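Local coordinates for protein putative HTH-type transcriptional regulator ybaQ (Escherichia coli, PDB 2EBY) that probably binds DNA through a Cro/C1-type helix-turn-helix domain and is thought to act as a transcriptional regulator, at residues L30-L44 / T53-T65. Residues are numbered along the deposited sequence; the frame is centred on the assembly and turned at random.
With SO4 (sulfate ion), chain C.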
loop_
_atom_site.group_PDB
_atom_site.type_symbol
_atom_site.label_atom_id
_atom_site.label_comp_id
_atom_site.label_asym_id
_atom_site.label_seq_id
_atom_site.Cartn_x
_atom_site.Cartn_y
_atom_site.Cartn_z
ATOM N N LEU A 30 3.336 -15.526 19.183
ATOM C CA LEU A 30 2.605 -15.000 18.037
ATOM C C LEU A 30 3.256 -15.503 16.751
ATOM O O LEU A 30 2.566 -15.880 15.804
ATOM C CB LEU A 30 2.601 -13.467 18.037
ATOM C CG LEU A 30 1.932 -12.852 16.795
ATOM C CD1 LEU A 30 0.460 -13.253 16.765
ATOM C CD2 LEU A 30 2.070 -11.335 16.802
ATOM N N ALA A 31 4.587 -15.513 16.725
ATOM C CA ALA A 31 5.311 -15.968 15.545
ATOM C C ALA A 31 4.889 -17.370 15.131
ATOM O O ALA A 31 4.632 -17.622 13.958
ATOM C CB ALA A 31 6.825 -15.926 15.797
ATOM N N GLU A 32 4.813 -18.283 16.095
ATOM C CA GLU A 32 4.431 -19.661 15.796
ATOM C C GLU A 32 2.969 -19.764 15.357
ATOM O O GLU A 32 2.604 -20.653 14.588
ATOM C CB GLU A 32 4.717 -20.553 17.009
ATOM C CG GLU A 32 6.136 -20.348 17.547
ATOM C CD GLU A 32 6.576 -21.410 18.539
ATOM O OE1 GLU A 32 6.959 -22.518 18.104
ATOM O OE2 GLU A 32 6.538 -21.134 19.760
ATOM N N LEU A 33 2.139 -18.848 15.843
ATOM C CA LEU A 33 0.737 -18.825 15.450
ATOM C C LEU A 33 0.638 -18.323 14.001
ATOM O O LEU A 33 -0.033 -18.929 13.164
ATOM C CB LEU A 33 -0.074 -17.901 16.368
ATOM C CG LEU A 33 -0.392 -18.385 17.787
ATOM C CD1 LEU A 33 -1.171 -17.326 18.572
ATOM C CD2 LEU A 33 -1.203 -19.664 17.682
ATOM N N LEU A 34 1.316 -17.217 13.711
ATOM C CA LEU A 34 1.310 -16.631 12.370
ATOM C C LEU A 34 2.113 -17.507 11.419
ATOM O O LEU A 34 2.010 -17.377 10.201
ATOM C CB LEU A 34 1.932 -15.223 12.392
ATOM C CG LEU A 34 1.309 -14.117 13.257
ATOM C CD1 LEU A 34 2.292 -12.964 13.424
ATOM C CD2 LEU A 34 0.027 -13.631 12.624
ATOM N N HIS A 35 2.907 -18.404 11.994
ATOM C CA HIS A 35 3.769 -19.297 11.229
ATOM C C HIS A 35 4.823 -18.522 10.425
ATOM O O HIS A 35 5.109 -18.831 9.265
ATOM C CB HIS A 35 2.952 -20.182 10.285
ATOM C CG HIS A 35 3.778 -21.225 9.590
ATOM N ND1 HIS A 35 3.481 -21.686 8.326
ATOM C CD2 HIS A 35 4.897 -21.875 9.979
ATOM C CE1 HIS A 35 4.392 -22.578 7.964
ATOM N NE2 HIS A 35 5.261 -22.710 8.950
ATOM N N VAL A 36 5.394 -17.504 11.054
ATOM C CA VAL A 36 6.440 -16.697 10.434
ATOM C C VAL A 36 7.602 -16.708 11.419
ATOM O O VAL A 36 7.435 -17.130 12.564
ATOM C CB VAL A 36 5.980 -15.233 10.197
ATOM C CG1 VAL A 36 4.799 -15.206 9.222
ATOM C CG2 VAL A 36 5.601 -14.585 11.524
ATOM N N HIS A 37 8.775 -16.258 10.986
ATOM C CA HIS A 37 9.934 -16.233 11.867
ATOM C C HIS A 37 9.727 -15.153 12.922
ATOM O O HIS A 37 9.056 -14.154 12.672
ATOM C CB HIS A 37 11.208 -15.945 11.059
ATOM C CG HIS A 37 12.473 -16.122 11.843
ATOM N ND1 HIS A 37 12.819 -15.299 12.887
ATOM C CD2 HIS A 37 13.451 -17.060 11.759
ATOM C CE1 HIS A 37 13.958 -15.720 13.423
ATOM N NE2 HIS A 37 14.356 -16.787 12.752
ATOM N N ARG A 38 10.284 -15.371 14.108
ATOM C CA ARG A 38 10.177 -14.407 15.194
ATOM C C ARG A 38 10.653 -13.036 14.729
ATOM O O ARG A 38 10.100 -12.017 15.132
ATOM C CB ARG A 38 11.029 -14.832 16.391
ATOM C CG ARG A 38 11.195 -13.709 17.416
ATOM C CD ARG A 38 12.243 -14.006 18.485
ATOM N NE ARG A 38 11.894 -13.361 19.752
ATOM C CZ ARG A 38 11.921 -12.049 19.965
ATOM N NH1 ARG A 38 12.292 -11.217 18.999
ATOM N NH2 ARG A 38 11.559 -11.567 21.145
ATOM N N ASN A 39 11.691 -13.014 13.893
ATOM C CA ASN A 39 12.246 -11.758 13.394
ATOM C C ASN A 39 11.271 -10.944 12.539
ATOM O O ASN A 39 11.332 -9.722 12.535
ATOM C CB ASN A 39 13.559 -12.026 12.643
ATOM C CG ASN A 39 14.697 -12.450 13.583
ATOM O OD1 ASN A 39 14.501 -12.570 14.795
ATOM N ND2 ASN A 39 15.884 -12.679 13.024
ATOM N N SER A 40 10.366 -11.604 11.818
ATOM C CA SER A 40 9.378 -10.859 11.025
ATOM C C SER A 40 8.442 -10.092 11.962
ATOM O O SER A 40 8.124 -8.934 11.715
ATOM C CB SER A 40 8.519 -11.790 10.159
ATOM O OG SER A 40 9.277 -12.407 9.144
ATOM N N VAL A 41 7.984 -10.758 13.019
ATOM C CA VAL A 41 7.083 -10.138 13.978
ATOM C C VAL A 41 7.785 -8.966 14.652
ATOM O O VAL A 41 7.212 -7.882 14.807
ATOM C CB VAL A 41 6.624 -11.154 15.053
ATOM C CG1 VAL A 41 5.716 -10.471 16.061
ATOM C CG2 VAL A 41 5.907 -12.324 14.396
ATOM N N SER A 42 9.038 -9.182 15.043
ATOM C CA SER A 42 9.806 -8.132 15.692
ATOM C C SER A 42 10.003 -6.937 14.758
ATOM O O SER A 42 9.954 -5.789 15.197
ATOM C CB SER A 42 11.167 -8.668 16.146
ATOM O OG SER A 42 11.951 -7.627 16.713
ATOM N N ALA A 43 10.227 -7.201 13.473
ATOM C CA ALA A 43 10.413 -6.121 12.508
ATOM C C ALA A 43 9.105 -5.366 12.279
ATOM O O ALA A 43 9.116 -4.166 12.025
ATOM C CB ALA A 43 10.927 -6.671 11.188
ATOM N N LEU A 44 7.984 -6.075 12.342
ATOM C CA LEU A 44 6.688 -5.439 12.158
ATOM C C LEU A 44 6.439 -4.497 13.326
ATOM O O LEU A 44 6.094 -3.340 13.141
ATOM C CB LEU A 44 5.575 -6.487 12.102
ATOM C CG LEU A 44 4.151 -5.919 12.074
ATOM C CD1 LEU A 44 3.998 -4.981 10.884
ATOM C CD2 LEU A 44 3.141 -7.052 12.002
ATOM N N THR A 53 0.428 -7.130 2.739
ATOM C CA THR A 53 -0.923 -7.654 2.552
ATOM C C THR A 53 -1.022 -9.068 3.130
ATOM O O THR A 53 -1.973 -9.393 3.846
ATOM C CB THR A 53 -1.310 -7.696 1.053
ATOM O OG1 THR A 53 -1.107 -6.405 0.468
ATOM C CG2 THR A 53 -2.780 -8.040 0.891
ATOM N N GLU A 54 -0.039 -9.905 2.816
ATOM C CA GLU A 54 -0.027 -11.278 3.318
ATOM C C GLU A 54 0.012 -11.305 4.842
ATOM O O GLU A 54 -0.739 -12.052 5.470
ATOM C CB GLU A 54 1.173 -12.061 2.767
ATOM C CG GLU A 54 1.149 -13.547 3.130
ATOM C CD GLU A 54 2.344 -14.321 2.586
ATOM O OE1 GLU A 54 2.715 -14.098 1.417
ATOM O OE2 GLU A 54 2.903 -15.166 3.320
ATOM N N MET A 55 0.884 -10.501 5.445
ATOM C CA MET A 55 0.948 -10.485 6.903
ATOM C C MET A 55 -0.393 -10.061 7.475
ATOM O O MET A 55 -0.792 -10.540 8.529
ATOM C CB MET A 55 2.031 -9.532 7.418
ATOM C CG MET A 55 2.087 -9.414 8.960
ATOM S SD MET A 55 2.544 -10.934 9.871
ATOM C CE MET A 55 4.307 -10.923 9.577
ATOM N N ALA A 56 -1.074 -9.150 6.783
ATOM C CA ALA A 56 -2.379 -8.662 7.227
ATOM C C ALA A 56 -3.374 -9.815 7.259
ATOM O O ALA A 56 -4.193 -9.900 8.164
ATOM C CB ALA A 56 -2.881 -7.558 6.296
ATOM N N PHE A 57 -3.300 -10.696 6.265
ATOM C CA PHE A 57 -4.175 -11.873 6.217
ATOM C C PHE A 57 -3.900 -12.792 7.411
ATOM O O PHE A 57 -4.824 -13.344 8.004
ATOM C CB PHE A 57 -3.944 -12.685 4.941
ATOM C CG PHE A 57 -4.789 -12.261 3.764
ATOM C CD1 PHE A 57 -4.598 -11.028 3.148
ATOM C CD2 PHE A 57 -5.755 -13.128 3.248
ATOM C CE1 PHE A 57 -5.348 -10.665 2.033
ATOM C CE2 PHE A 57 -6.513 -12.777 2.135
ATOM C CZ PHE A 57 -6.312 -11.541 1.522
ATOM N N ARG A 58 -2.622 -12.967 7.747
ATOM C CA ARG A 58 -2.241 -13.840 8.860
ATOM C C ARG A 58 -2.742 -13.280 10.188
ATOM O O ARG A 58 -3.283 -14.009 11.017
ATOM C CB ARG A 58 -0.721 -14.011 8.911
ATOM C CG ARG A 58 -0.119 -14.792 7.749
ATOM C CD ARG A 58 1.392 -14.681 7.802
ATOM N NE ARG A 58 2.049 -15.294 6.657
ATOM C CZ ARG A 58 2.219 -16.602 6.504
ATOM N NH1 ARG A 58 1.778 -17.441 7.429
ATOM N NH2 ARG A 58 2.834 -17.070 5.427
ATOM N N LEU A 59 -2.563 -11.977 10.376
ATOM C CA LEU A 59 -3.006 -11.318 11.589
ATOM C C LEU A 59 -4.533 -11.374 11.701
ATOM O O LEU A 59 -5.077 -11.622 12.778
ATOM C CB LEU A 59 -2.517 -9.870 11.590
ATOM C CG LEU A 59 -1.004 -9.691 11.729
ATOM C CD1 LEU A 59 -0.627 -8.236 11.469
ATOM C CD2 LEU A 59 -0.569 -10.130 13.129
ATOM N N ALA A 60 -5.217 -11.146 10.584
ATOM C CA ALA A 60 -6.673 -11.190 10.556
ATOM C C ALA A 60 -7.142 -12.546 11.072
ATOM O O ALA A 60 -8.066 -12.632 11.883
ATOM C CB ALA A 60 -7.178 -10.986 9.140
ATOM N N LYS A 61 -6.486 -13.600 10.596
ATOM C CA LYS A 61 -6.831 -14.963 10.986
ATOM C C LYS A 61 -6.564 -15.238 12.471
ATOM O O LYS A 61 -7.437 -15.738 13.179
ATOM C CB LYS A 61 -6.068 -15.957 10.099
ATOM C CG LYS A 61 -6.237 -17.428 10.459
ATOM C CD LYS A 61 -7.651 -17.926 10.231
ATOM C CE LYS A 61 -7.788 -19.402 10.613
ATOM N NZ LYS A 61 -6.948 -20.310 9.775
ATOM N N VAL A 62 -5.369 -14.889 12.943
ATOM C CA VAL A 62 -4.994 -15.108 14.337
ATOM C C VAL A 62 -5.829 -14.316 15.343
ATOM O O VAL A 62 -6.185 -14.828 16.407
ATOM C CB VAL A 62 -3.482 -14.777 14.574
ATOM C CG1 VAL A 62 -3.167 -14.761 16.058
ATOM C CG2 VAL A 62 -2.601 -15.809 13.873
ATOM N N PHE A 63 -6.157 -13.074 15.018
ATOM C CA PHE A 63 -6.918 -12.264 15.960
ATOM C C PHE A 63 -8.390 -12.075 15.621
ATOM O O PHE A 63 -9.086 -11.311 16.278
ATOM C CB PHE A 63 -6.239 -10.904 16.138
ATOM C CG PHE A 63 -4.882 -10.987 16.772
ATOM C CD1 PHE A 63 -4.741 -11.396 18.092
ATOM C CD2 PHE A 63 -3.740 -10.668 16.044
ATOM C CE1 PHE A 63 -3.478 -11.485 18.681
ATOM C CE2 PHE A 63 -2.471 -10.755 16.625
ATOM C CZ PHE A 63 -2.343 -11.164 17.945
ATOM N N ASP A 64 -8.856 -12.773 14.596
ATOM C CA ASP A 64 -10.248 -12.693 14.183
ATOM C C ASP A 64 -10.704 -11.270 13.878
ATOM O O ASP A 64 -11.656 -10.768 14.474
ATOM C CB ASP A 64 -11.134 -13.323 15.258
ATOM C CG ASP A 64 -12.566 -13.528 14.793
ATOM O OD1 ASP A 64 -12.773 -13.913 13.622
ATOM O OD2 ASP A 64 -13.484 -13.319 15.613
ATOM N N THR A 65 -10.008 -10.620 12.953
ATOM C CA THR A 65 -10.347 -9.264 12.541
ATOM C C THR A 65 -10.458 -9.297 11.028
ATOM O O THR A 65 -10.393 -10.365 10.419
ATOM C CB THR A 65 -9.239 -8.250 12.888
ATOM O OG1 THR A 65 -8.100 -8.487 12.052
ATOM C CG2 THR A 65 -8.838 -8.379 14.344
HETATM S S SO4 C . 2.450 -5.937 -0.475
HETATM O O1 SO4 C . 1.392 -6.612 -1.295
HETATM O O2 SO4 C . 1.903 -5.685 0.888
HETATM O O3 SO4 C . 3.657 -6.831 -0.288
HETATM O O4 SO4 C . 2.838 -4.642 -1.168
#
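Leu34 and Arg58 bring the backbones closest, CA to CA 5.7 Å, where the first helix of a predicted Cro/C1-type helix-turn-helix ends against the helix that follows the motif. Helix 53-63 runs steeply across both helices of the motif, at 105° to helix 30-34 and 100° to helix 38-44. Leu34 is a knob in a hole formed by Met55, Arg58, Leu59 and Val62; its CD2 lies 3.6 Å from Leu59 CD2. Met55, bent at chi2 and chi3, lays SD against Leu34 CD1 and CG against Leu44 CD2, and Leu44 CD2 meets Leu59 CD1 tip to tip. The extended Arg58 chain runs alongside Val36, whose CG1 lies over one guanidinium face, offset toward the rim, and NH1 gives a weak, bent bond to Leu34 O (2.8 Å). NH2 forms salt bridges with Glu54 OE2 and with Glu91 of the second subunit, so the Arg58 guanidinium links this helix end, weakly, with that subunit. A leucine in place of Arg58 would probably leave both carboxylates without their cationic mate and Leu34 O without this donor. At the far end, Leu30 CD1 abuts Phe63 CZ at 3.7 Å, while Val62 CG1 sits over the centre of the Phe63 ring.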